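Local coordinates for phosphotriesterase family protein (Listeria monocytogenes serotype 4b str. H7858, PDB 3PNZ), which probably hydrolyses phosphorylated sugar lactones as a zinc-dependent lactonase of the amidohydrolase superfamily, at residues Ile4-Tyr8 and Gly9-Pro13; Asp36-Leu40 and Leu41-Lys45; Gly103-Lys106 and Pro107-Pro111; Glu124-Thr127 and Thr128-Thr132; Lys244-Pro247 and Glu248-Ile252. All blocks are in the same frame, centred on the assembly; numbering follows the deposited sequence.

In the fold
The five contacts follow one another along the chain; none nests within or crosses another. Contact 1 closes the N-terminal beta hairpin, 4-6 with 9-11, ahead of the first barrel strand, 19-23. Contact 2 turns the loop between helices 30-33 and 45-57. Contact 3 leads the long loop after strand 88-92 into helix 110-113, and contact 4, its centre about 16 Å from that of contact 3, joins helix 119-124 to helix 128-140. Contact 5 starts helix 248-260 after strand 234-237, across the chain's centre from contacts 1, 3 and 4. Its nearest atoms come within about 7 Å of contact 2, near a bound phosphate.

Contact 1 (Ile4-Tyr8 and Gly9-Pro13); sequences IRTFY and GDIAP
With CG trans to its backbone N (chi1 175°) and a bend at chi3 (-63°), Arg5 lays its guanidinium beside the carboxylate of Asp10, both side chains pointing the same way from one face of the hairpin. The grip is side-on and two-pronged: NE of Arg5 lies 2.9 Å from OD1 of Asp10, and NH2 of Arg5 is 2.9 Å from OD2 of the same residue. Both oxygens are met on their syn sides, and the paired bonds hold the two groups edge to edge and nearly coplanar (planes 13° apart). A water bridges OD1 of Asp10 to the carbonyl O of Thr6, while NH1 of Arg5 reaches Glu140 and the carbonyl of Val139.

The other face carries Ile4, Thr6 and Ile11. CG2 of Thr6 meets CD1 of Ile11 at 3.8 Å, the side chains crossing at about a right angle, and CD1 of Ile4 presses tightly on CA of Pro13 at 3.4 Å. OG1 of Thr6 donates to the carbonyl O of Gly9 at 2.7 Å, on a lone pair in the carbonyl plane; the same oxygen accepts from Thr6 N, tilted out of that plane. Ile4 and Ile11 exchange two backbone bonds, with Ile4 N 2.8 Å from Ile11 O.

Gly9 takes up a positive phi, readily open to glycine, where the turn hands over to strand 9-11, and its N returns a bond to Thr6 O. A type I turn from Thr6 to Gly9 closes a two-stranded antiparallel beta hairpin, which packs Ile4 and Ile11 against strand 88-92.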
# COMPACT_ATOMS: atom_id res chain seq x y z
N ILE A 4 -14.51 6.73 0.33
CA ILE A 4 -13.40 5.80 0.56
C ILE A 4 -13.95 4.54 1.24
O ILE A 4 -14.74 4.63 2.19
CB ILE A 4 -12.29 6.43 1.44
CG1 ILE A 4 -11.60 7.56 0.68
CG2 ILE A 4 -11.27 5.38 1.88
CD1 ILE A 4 -11.58 8.87 1.40
N ARG A 5 -13.55 3.37 0.73
CA ARG A 5 -14.08 2.11 1.23
C ARG A 5 -13.19 1.53 2.32
O ARG A 5 -12.05 1.11 2.06
CB ARG A 5 -14.26 1.11 0.08
CG ARG A 5 -14.69 -0.28 0.51
CD ARG A 5 -15.45 -1.00 -0.59
NE ARG A 5 -16.70 -0.30 -0.91
CZ ARG A 5 -17.51 -0.61 -1.91
NH1 ARG A 5 -17.23 -1.62 -2.72
NH2 ARG A 5 -18.61 0.11 -2.11
N THR A 6 -13.71 1.54 3.55
CA THR A 6 -12.99 0.98 4.69
C THR A 6 -13.63 -0.34 5.12
O THR A 6 -14.72 -0.68 4.66
CB THR A 6 -12.97 1.94 5.90
OG1 THR A 6 -14.26 1.95 6.53
CG2 THR A 6 -12.57 3.37 5.50
N PHE A 7 -12.96 -1.07 5.99
CA PHE A 7 -13.48 -2.34 6.49
C PHE A 7 -14.87 -2.19 7.09
O PHE A 7 -15.69 -3.10 6.98
CB PHE A 7 -12.54 -2.92 7.55
CG PHE A 7 -11.43 -3.77 6.99
CD1 PHE A 7 -11.07 -3.68 5.65
CD2 PHE A 7 -10.76 -4.67 7.80
CE1 PHE A 7 -10.05 -4.47 5.14
CE2 PHE A 7 -9.73 -5.46 7.30
CZ PHE A 7 -9.38 -5.36 5.97
N TYR A 8 -15.13 -1.05 7.72
CA TYR A 8 -16.42 -0.85 8.40
C TYR A 8 -17.34 0.16 7.73
O TYR A 8 -18.20 0.76 8.38
CB TYR A 8 -16.21 -0.52 9.88
CG TYR A 8 -15.89 -1.75 10.69
CD1 TYR A 8 -16.90 -2.63 11.07
CD2 TYR A 8 -14.59 -2.05 11.05
CE1 TYR A 8 -16.62 -3.77 11.80
CE2 TYR A 8 -14.29 -3.19 11.79
CZ TYR A 8 -15.32 -4.04 12.16
OH TYR A 8 -15.05 -5.18 12.89
N GLY A 9 -17.18 0.34 6.42
CA GLY A 9 -18.12 1.15 5.65
C GLY A 9 -17.47 2.13 4.70
O GLY A 9 -16.26 2.39 4.77
N ASP A 10 -18.28 2.67 3.79
CA ASP A 10 -17.81 3.70 2.87
C ASP A 10 -17.97 5.06 3.54
O ASP A 10 -19.04 5.39 4.05
CB ASP A 10 -18.59 3.64 1.56
CG ASP A 10 -18.45 2.30 0.85
OD1 ASP A 10 -17.46 1.57 1.11
OD2 ASP A 10 -19.32 1.96 0.03
N ILE A 11 -16.89 5.83 3.57
CA ILE A 11 -16.86 7.09 4.30
C ILE A 11 -16.60 8.26 3.37
O ILE A 11 -16.12 8.08 2.25
CB ILE A 11 -15.79 7.07 5.43
CG1 ILE A 11 -14.37 6.99 4.84
CG2 ILE A 11 -16.04 5.91 6.37
CD1 ILE A 11 -13.28 7.11 5.90
N ALA A 12 -16.92 9.47 3.84
CA ALA A 12 -16.65 10.67 3.06
C ALA A 12 -15.16 10.96 3.09
O ALA A 12 -14.49 10.65 4.08
CB ALA A 12 -17.42 11.86 3.63
N PRO A 13 -14.62 11.54 2.02
CA PRO A 13 -13.18 11.85 2.03
C PRO A 13 -12.78 12.68 3.24
O PRO A 13 -11.70 12.49 3.80
CB PRO A 13 -12.99 12.65 0.74
CG PRO A 13 -14.04 12.12 -0.18
CD PRO A 13 -15.23 11.80 0.70
O HOH W 1 -17.17 -0.46 3.16

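Contact 2 (Asp36-Leu40 and Leu41-Lys45); sequences DADDL and LLDDK
Leu41, which has the most surface covered in this contact, packs its side chain against the carbonyls of Asp38 and Leu40. Its N donates to the carbonyl O of Asp38 at 3.0 Å; the N-H comes from well above the carbonyl plane, as is usual for the i to i+3 bond of a 3-10 turn. CG of Leu41 sits 3.7 Å from that same oxygen. CD1 of Leu41 runs to 4.0 Å from OD1 of Asp38, the two side chains crossing near a right angle, whereas CD2 of Leu41 rests 3.7 Å from the carbonyl O of Leu40.

Leu40 touches Leu41 N through CB but directs its side chain the other way, onto Trp32 and Arg275; the side chain of Leu40 lies about 9 Å from a bound zinc ion. With chi1 at -168° the carboxylate of Asp38 swings opposite its own N and across toward 41-45. There OD1 of Asp38 comes within 4.3 Å of OD2 of Asp43. These like charges would probably repel, but Lys276, salt-bridged to Asp38, in a long, weak ion pair with Asp43 and bonded to the carbonyl of Leu41, probably offsets much of the negative charge.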
# COMPACT_ATOMS: atom_id res chain seq x y z
N ASP A 36 10.93 -19.99 6.95
CA ASP A 36 11.25 -19.70 8.34
C ASP A 36 11.77 -18.28 8.55
O ASP A 36 12.46 -18.02 9.53
CB ASP A 36 12.28 -20.72 8.86
CG ASP A 36 11.73 -22.13 8.91
OD1 ASP A 36 10.66 -22.32 9.53
OD2 ASP A 36 12.36 -23.04 8.34
N ALA A 37 11.42 -17.37 7.65
CA ALA A 37 11.76 -15.96 7.82
C ALA A 37 10.80 -15.30 8.81
O ALA A 37 9.93 -14.50 8.44
CB ALA A 37 11.74 -15.23 6.48
N ASP A 38 10.95 -15.65 10.09
CA ASP A 38 10.00 -15.26 11.12
C ASP A 38 9.79 -13.75 11.28
O ASP A 38 8.71 -13.31 11.66
CB ASP A 38 10.40 -15.85 12.47
CG ASP A 38 9.30 -15.72 13.51
OD1 ASP A 38 8.30 -16.47 13.40
OD2 ASP A 38 9.43 -14.89 14.43
N ASP A 39 10.82 -12.97 11.00
CA ASP A 39 10.72 -11.52 11.18
C ASP A 39 9.69 -10.89 10.24
O ASP A 39 9.19 -9.81 10.50
CB ASP A 39 12.09 -10.85 10.99
CG ASP A 39 12.12 -9.42 11.50
OD1 ASP A 39 11.42 -9.10 12.49
OD2 ASP A 39 12.86 -8.60 10.90
N LEU A 40 9.38 -11.59 9.15
CA LEU A 40 8.42 -11.07 8.17
C LEU A 40 7.01 -11.59 8.42
O LEU A 40 6.12 -11.41 7.58
CB LEU A 40 8.86 -11.42 6.75
CG LEU A 40 10.03 -10.57 6.23
CD1 LEU A 40 10.69 -11.26 5.05
CD2 LEU A 40 9.54 -9.17 5.86
N LEU A 41 6.80 -12.23 9.56
CA LEU A 41 5.47 -12.67 9.94
C LEU A 41 4.93 -11.79 11.07
O LEU A 41 5.44 -11.82 12.20
CB LEU A 41 5.48 -14.13 10.37
CG LEU A 41 6.26 -15.11 9.49
CD1 LEU A 41 6.16 -16.53 10.06
CD2 LEU A 41 5.79 -15.07 8.04
N LEU A 42 3.93 -10.97 10.77
CA LEU A 42 3.27 -10.18 11.80
C LEU A 42 2.11 -11.02 12.32
O LEU A 42 0.98 -10.87 11.87
CB LEU A 42 2.78 -8.85 11.24
CG LEU A 42 3.89 -7.90 10.76
CD1 LEU A 42 3.31 -6.62 10.15
CD2 LEU A 42 4.82 -7.58 11.92
N ASP A 43 2.41 -11.90 13.27
CA ASP A 43 1.50 -13.00 13.58
C ASP A 43 0.91 -12.95 14.99
O ASP A 43 0.49 -13.98 15.51
CB ASP A 43 2.23 -14.33 13.36
CG ASP A 43 3.50 -14.44 14.18
OD1 ASP A 43 3.81 -13.51 14.96
OD2 ASP A 43 4.19 -15.47 14.06
N ASP A 44 0.88 -11.76 15.59
CA ASP A 44 0.28 -11.59 16.91
C ASP A 44 -0.66 -10.39 16.95
O ASP A 44 -0.23 -9.25 17.06
CB ASP A 44 1.37 -11.43 17.98
CG ASP A 44 0.81 -11.49 19.40
OD1 ASP A 44 -0.23 -10.84 19.68
OD2 ASP A 44 1.42 -12.19 20.24
N LYS A 45 -1.96 -10.67 16.89
CA LYS A 45 -2.97 -9.61 16.82
C LYS A 45 -2.84 -8.58 17.94
O LYS A 45 -2.96 -7.38 17.71
CB LYS A 45 -4.38 -10.23 16.79
CG LYS A 45 -5.54 -9.22 16.75
CD LYS A 45 -5.95 -8.77 18.15
CE LYS A 45 -7.39 -8.24 18.17
NZ LYS A 45 -7.77 -7.75 19.52

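Contact 3 (Gly103-Lys106 and Pro107-Pro111); sequences GKIK and PELKP
The chain runs extended through Ile105 and Lys106 and then, from Pro107, takes up helical backbone angles, Leu109 N reaching back 3.1 Å to the carbonyl O of Lys106 from well above the carbonyl plane, and Lys110 N likewise bonding to Pro107 O.

Lys106 carries most of the side-chain contact. Its CG stands between the backbone N and the carbonyl carbon (chi1 58°), and the chain beyond is fully extended, passing obliquely over Leu109. CG of Lys106 lies 3.6 Å from CG of Leu109, and CE of Lys106 is 3.7 Å from that same leucine carbon, so the lysine's methylenes cover the branch point while its amine travels on to a salt bridge with Glu144. Glu108 bends at chi2 and crosses the lysine near a right angle, bringing OE1 of Glu108 to 3.7 Å from CB of Lys106. This oxygen meets the lysine's aliphatic part, not its amine NZ, which is 5.3 Å away.

Ile105 meets the CB side of Leu109. CG2 of Ile105 touches CB of Leu109 at 3.7 Å, the side chains nearly perpendicular, and also lies beside CG of Lys110. Trp122 and Tyr119 of helix 119-124 contact Ile105 and Leu109 respectively, and Phe116 of the loop before that helix also touches Ile105. An extended lead-in, a proline and helical angles ahead of helix 110-113 are features of a helix entry, here the one that follows the long loop after strand 88-92.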
# COMPACT_ATOMS: atom_id res chain seq x y z
N GLY A 103 4.66 -19.52 -2.92
CA GLY A 103 3.97 -19.90 -1.70
C GLY A 103 2.75 -20.76 -1.93
O GLY A 103 2.07 -20.65 -2.96
N LYS A 104 2.46 -21.63 -0.97
CA LYS A 104 1.29 -22.50 -1.05
C LYS A 104 -0.02 -21.77 -0.75
O LYS A 104 -0.08 -20.90 0.13
CB LYS A 104 1.45 -23.70 -0.11
CG LYS A 104 2.47 -24.71 -0.60
CD LYS A 104 2.60 -25.87 0.38
CE LYS A 104 3.57 -26.92 -0.15
NZ LYS A 104 3.71 -28.06 0.79
N ILE A 105 -1.05 -22.13 -1.49
CA ILE A 105 -2.38 -21.58 -1.27
C ILE A 105 -3.00 -22.21 -0.03
O ILE A 105 -3.07 -23.43 0.08
CB ILE A 105 -3.27 -21.81 -2.49
CG1 ILE A 105 -2.75 -20.97 -3.66
CG2 ILE A 105 -4.73 -21.49 -2.17
CD1 ILE A 105 -3.44 -21.25 -4.97
N LYS A 106 -3.43 -21.36 0.90
CA LYS A 106 -4.02 -21.85 2.14
C LYS A 106 -5.39 -22.47 1.88
O LYS A 106 -6.03 -22.16 0.87
CB LYS A 106 -4.10 -20.74 3.19
CG LYS A 106 -4.91 -19.52 2.76
CD LYS A 106 -4.83 -18.42 3.80
CE LYS A 106 -5.68 -17.22 3.44
NZ LYS A 106 -5.54 -16.13 4.46
N PRO A 107 -5.84 -23.36 2.78
CA PRO A 107 -7.09 -24.09 2.59
C PRO A 107 -8.29 -23.15 2.42
O PRO A 107 -9.18 -23.45 1.63
CB PRO A 107 -7.24 -24.88 3.89
CG PRO A 107 -5.85 -25.03 4.40
CD PRO A 107 -5.15 -23.75 4.02
N GLU A 108 -8.29 -22.04 3.14
CA GLU A 108 -9.41 -21.11 3.11
C GLU A 108 -9.61 -20.44 1.76
O GLU A 108 -10.70 -19.95 1.45
CB GLU A 108 -9.25 -20.03 4.19
CG GLU A 108 -9.32 -20.55 5.63
CD GLU A 108 -7.99 -21.07 6.14
OE1 GLU A 108 -7.02 -21.12 5.36
OE2 GLU A 108 -7.92 -21.43 7.34
N LEU A 109 -8.56 -20.39 0.95
CA LEU A 109 -8.63 -19.72 -0.34
C LEU A 109 -9.17 -20.61 -1.45
O LEU A 109 -9.66 -20.13 -2.47
CB LEU A 109 -7.25 -19.18 -0.75
CG LEU A 109 -6.73 -17.98 0.02
CD1 LEU A 109 -5.32 -17.63 -0.46
CD2 LEU A 109 -7.66 -16.79 -0.15
N LYS A 110 -9.05 -21.92 -1.27
CA LYS A 110 -9.36 -22.85 -2.36
C LYS A 110 -10.82 -22.79 -2.83
O LYS A 110 -11.08 -22.88 -4.03
CB LYS A 110 -8.93 -24.27 -2.01
CG LYS A 110 -7.43 -24.36 -1.74
CD LYS A 110 -6.85 -25.74 -2.01
CE LYS A 110 -5.33 -25.70 -1.87
NZ LYS A 110 -4.68 -27.00 -2.19
N PRO A 111 -11.77 -22.63 -1.89
CA PRO A 111 -13.16 -22.46 -2.30
C PRO A 111 -13.37 -21.19 -3.12
O PRO A 111 -14.31 -21.11 -3.92
CB PRO A 111 -13.91 -22.33 -0.96
CG PRO A 111 -13.05 -23.03 0.02
CD PRO A 111 -11.63 -22.77 -0.43

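Contact 4 (Glu124-Thr127 and Thr128-Thr132); sequences ENTT and TDKLT. With PO4 (phosphate ion), chain M.
Thr127 and Lys130 lie side by side and point the same way, whereas Thr126 crosses Lys130 at about a right angle. OG1 of Thr127 sits between its backbone N and carbonyl carbon (chi1 64°), which turns it over the first helical turn to accept from Lys130 N at 3.2 Å. This is the N-cap bond. CG of Lys130 lies 3.3 Å from the same OG1, before the chain bends at chi2 and takes its amine to Glu133.

Thr126 offers its methyl: CG2 of Thr126 presses on CB of Lys130 at 3.4 Å, a tight fit, and meets CD2 of Leu131 at 3.9 Å. Its hydroxyl turns elsewhere, to the carbonyl of Trp122. Leu131 N closes the first full helical turn on the carbonyl O of Thr127 at 3.0 Å, nearly along the C=O axis.

A phosphate ion, probably from the crystallisation liquor, sits at the helix start, where Thr128 N donates to its O4 at 2.8 Å. Such an anion would be favoured by the positive end of the helix dipole. The turn links helix 119-124, whose Trp122 and Ile123 pack on Leu131, to helix 128-140, which lies against helix 164-180 through Ala172 and Arg175.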
# COMPACT_ATOMS: atom_id res chain seq x y z
N GLU A 124 -1.12 -18.76 -13.44
CA GLU A 124 -0.75 -19.26 -14.75
C GLU A 124 -1.94 -19.91 -15.46
O GLU A 124 -2.12 -19.75 -16.67
CB GLU A 124 0.41 -20.26 -14.63
CG GLU A 124 0.80 -20.92 -15.94
CD GLU A 124 1.20 -19.92 -17.01
OE1 GLU A 124 2.34 -19.42 -16.96
OE2 GLU A 124 0.37 -19.63 -17.91
N ASN A 125 -2.78 -20.61 -14.70
CA ASN A 125 -3.85 -21.41 -15.29
C ASN A 125 -5.25 -20.79 -15.23
O ASN A 125 -6.25 -21.47 -15.49
CB ASN A 125 -3.85 -22.81 -14.68
CG ASN A 125 -2.58 -23.57 -15.02
OD1 ASN A 125 -2.41 -24.04 -16.15
ND2 ASN A 125 -1.68 -23.69 -14.05
N THR A 126 -5.32 -19.51 -14.91
CA THR A 126 -6.59 -18.80 -14.82
C THR A 126 -6.59 -17.66 -15.83
O THR A 126 -5.57 -16.98 -15.99
CB THR A 126 -6.80 -18.26 -13.39
OG1 THR A 126 -6.80 -19.35 -12.47
CG2 THR A 126 -8.10 -17.49 -13.28
N THR A 127 -7.70 -17.47 -16.52
CA THR A 127 -7.77 -16.45 -17.56
C THR A 127 -7.72 -15.07 -16.91
O THR A 127 -8.11 -14.91 -15.76
CB THR A 127 -9.07 -16.53 -18.38
OG1 THR A 127 -10.18 -16.28 -17.52
CG2 THR A 127 -9.22 -17.91 -19.01
N THR A 128 -7.26 -14.08 -17.67
CA THR A 128 -7.22 -12.71 -17.17
C THR A 128 -8.60 -12.30 -16.64
O THR A 128 -8.71 -11.68 -15.58
CB THR A 128 -6.74 -11.73 -18.27
OG1 THR A 128 -5.47 -12.16 -18.77
CG2 THR A 128 -6.59 -10.33 -17.71
N ASP A 129 -9.66 -12.66 -17.36
CA ASP A 129 -11.00 -12.25 -16.96
C ASP A 129 -11.42 -12.86 -15.63
O ASP A 129 -12.09 -12.21 -14.82
CB ASP A 129 -12.02 -12.58 -18.06
CG ASP A 129 -11.86 -11.69 -19.29
OD1 ASP A 129 -11.08 -10.72 -19.23
OD2 ASP A 129 -12.52 -11.98 -20.31
N LYS A 130 -11.01 -14.10 -15.38
CA LYS A 130 -11.31 -14.74 -14.11
C LYS A 130 -10.48 -14.15 -12.98
O LYS A 130 -10.93 -14.08 -11.84
CB LYS A 130 -11.09 -16.26 -14.21
CG LYS A 130 -12.20 -16.98 -14.97
CD LYS A 130 -13.52 -16.84 -14.22
CE LYS A 130 -14.68 -17.46 -15.00
NZ LYS A 130 -15.98 -17.21 -14.31
N LEU A 131 -9.25 -13.72 -13.28
CA LEU A 131 -8.46 -13.02 -12.28
C LEU A 131 -9.13 -11.68 -11.94
O LEU A 131 -9.18 -11.27 -10.78
CB LEU A 131 -7.01 -12.83 -12.75
CG LEU A 131 -6.18 -14.12 -12.81
CD1 LEU A 131 -4.78 -13.85 -13.39
CD2 LEU A 131 -6.07 -14.78 -11.44
N THR A 132 -9.64 -11.00 -12.96
CA THR A 132 -10.39 -9.77 -12.74
C THR A 132 -11.58 -10.03 -11.80
O THR A 132 -11.78 -9.30 -10.85
CB THR A 132 -10.87 -9.17 -14.06
OG1 THR A 132 -9.74 -8.77 -14.85
CG2 THR A 132 -11.77 -7.95 -13.80
P PO4 M . -5.89 -14.58 -21.40
O1 PO4 M . -6.96 -13.59 -21.80
O2 PO4 M . -4.54 -13.91 -21.44
O3 PO4 M . -5.89 -15.76 -22.34
O4 PO4 M . -6.18 -15.07 -20.00

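Contact 5 (Lys244-Pro247 and Glu248-Ile252); sequences KYAP and ESARI. With PO4 (phosphate ion), chain L.
Arg251 folds back over the start of its own helix, bringing its guanidinium to the carbonyl of Ala246, and here the contact is tight. NH2 of Arg251 lies 2.9 Å from Ala246 O, a weak, bent bond (122°), while Pro247 O stands over one face of the guanidinium, toward its rim. A bend at chi3 (-73°) turns the group this way. Along its edge Arg251 grips Glu248 with two nitrogens: NE of Arg251 is 3.0 Å from OE1 of Glu248, and NH2 of Arg251 is 2.9 Å from OE2 of that residue. Both donors come from above the carboxylate plane, so the pair is not coplanar. Glu248 also accepts from Ala241 N, and NH1 of Arg251 donates to Lys242 O; these bonds fix the buried charges to the preceding loop.

The packing is lighter on the more exposed side. CG of Pro247 rests 4.0 Å from CB of Ala250, whose N bonds to the Pro247 carbonyl, and CB of Pro247 meets OG of Ser249 at 3.6 Å. Lys244 and Tyr245 instead turn inward to a phosphate ion, probably from the crystallisation liquor, whose O4 lies in the Tyr245 ring plane, at its edge, 2.7 Å from OH of Tyr245; Lys242, Arg275 and Tyr278 also bind it. The turn carries the loop after strand 234-237 into helix 248-260, where Glu248, Ser249 and Ile252 meet Arg298 of helix 289-305.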
# COMPACT_ATOMS: atom_id res chain seq x y z
N LYS A 244 18.75 1.54 6.24
CA LYS A 244 19.48 0.56 5.43
C LYS A 244 19.36 0.84 3.93
O LYS A 244 20.19 0.40 3.15
CB LYS A 244 19.03 -0.87 5.74
CG LYS A 244 17.60 -1.20 5.31
CD LYS A 244 17.17 -2.56 5.87
CE LYS A 244 15.82 -3.00 5.33
NZ LYS A 244 15.44 -4.36 5.79
N TYR A 245 18.31 1.56 3.54
CA TYR A 245 18.14 1.92 2.13
C TYR A 245 18.67 3.32 1.83
O TYR A 245 19.31 3.54 0.81
CB TYR A 245 16.67 1.80 1.70
CG TYR A 245 16.13 0.40 1.72
CD1 TYR A 245 16.84 -0.65 1.14
CD2 TYR A 245 14.90 0.11 2.32
CE1 TYR A 245 16.35 -1.94 1.16
CE2 TYR A 245 14.40 -1.18 2.33
CZ TYR A 245 15.13 -2.20 1.76
OH TYR A 245 14.64 -3.49 1.77
N ALA A 246 18.42 4.26 2.73
CA ALA A 246 18.87 5.64 2.55
C ALA A 246 18.74 6.38 3.87
O ALA A 246 17.91 6.03 4.69
CB ALA A 246 18.04 6.33 1.48
N PRO A 247 19.57 7.42 4.07
CA PRO A 247 19.38 8.27 5.25
C PRO A 247 18.09 9.07 5.08
O PRO A 247 17.67 9.31 3.95
CB PRO A 247 20.58 9.21 5.22
CG PRO A 247 21.01 9.23 3.78
CD PRO A 247 20.71 7.86 3.25
N GLU A 248 17.48 9.46 6.19
CA GLU A 248 16.22 10.18 6.11
C GLU A 248 16.35 11.46 5.30
O GLU A 248 15.43 11.83 4.56
CB GLU A 248 15.70 10.50 7.51
CG GLU A 248 14.21 10.74 7.51
CD GLU A 248 13.46 9.57 6.90
OE1 GLU A 248 12.73 9.78 5.91
OE2 GLU A 248 13.64 8.44 7.40
N SER A 249 17.48 12.14 5.44
CA SER A 249 17.75 13.35 4.67
C SER A 249 17.58 13.15 3.17
O SER A 249 17.15 14.06 2.46
CB SER A 249 19.16 13.86 4.96
OG SER A 249 20.10 12.79 4.87
N ALA A 250 17.93 11.96 2.67
CA ALA A 250 17.83 11.69 1.24
C ALA A 250 16.37 11.56 0.80
O ALA A 250 15.99 12.07 -0.26
CB ALA A 250 18.62 10.44 0.87
N ARG A 251 15.56 10.89 1.60
CA ARG A 251 14.13 10.81 1.30
C ARG A 251 13.51 12.20 1.33
O ARG A 251 12.76 12.59 0.43
CB ARG A 251 13.41 9.85 2.25
CG ARG A 251 13.63 8.36 1.93
CD ARG A 251 12.94 7.44 2.93
NE ARG A 251 13.64 7.44 4.22
CZ ARG A 251 14.65 6.63 4.51
NH1 ARG A 251 15.07 5.73 3.62
NH2 ARG A 251 15.25 6.71 5.69
N ILE A 252 13.86 12.97 2.36
CA ILE A 252 13.27 14.29 2.53
C ILE A 252 13.68 15.22 1.37
O ILE A 252 12.85 15.98 0.85
CB ILE A 252 13.61 14.88 3.91
CG1 ILE A 252 12.81 14.15 4.99
CG2 ILE A 252 13.36 16.39 3.94
CD1 ILE A 252 13.19 14.50 6.42
P PO4 L . 11.95 -4.30 4.16
O1 PO4 L . 13.02 -5.22 4.69
O2 PO4 L . 10.60 -4.93 4.43
O3 PO4 L . 12.00 -2.98 4.89
O4 PO4 L . 12.12 -4.09 2.67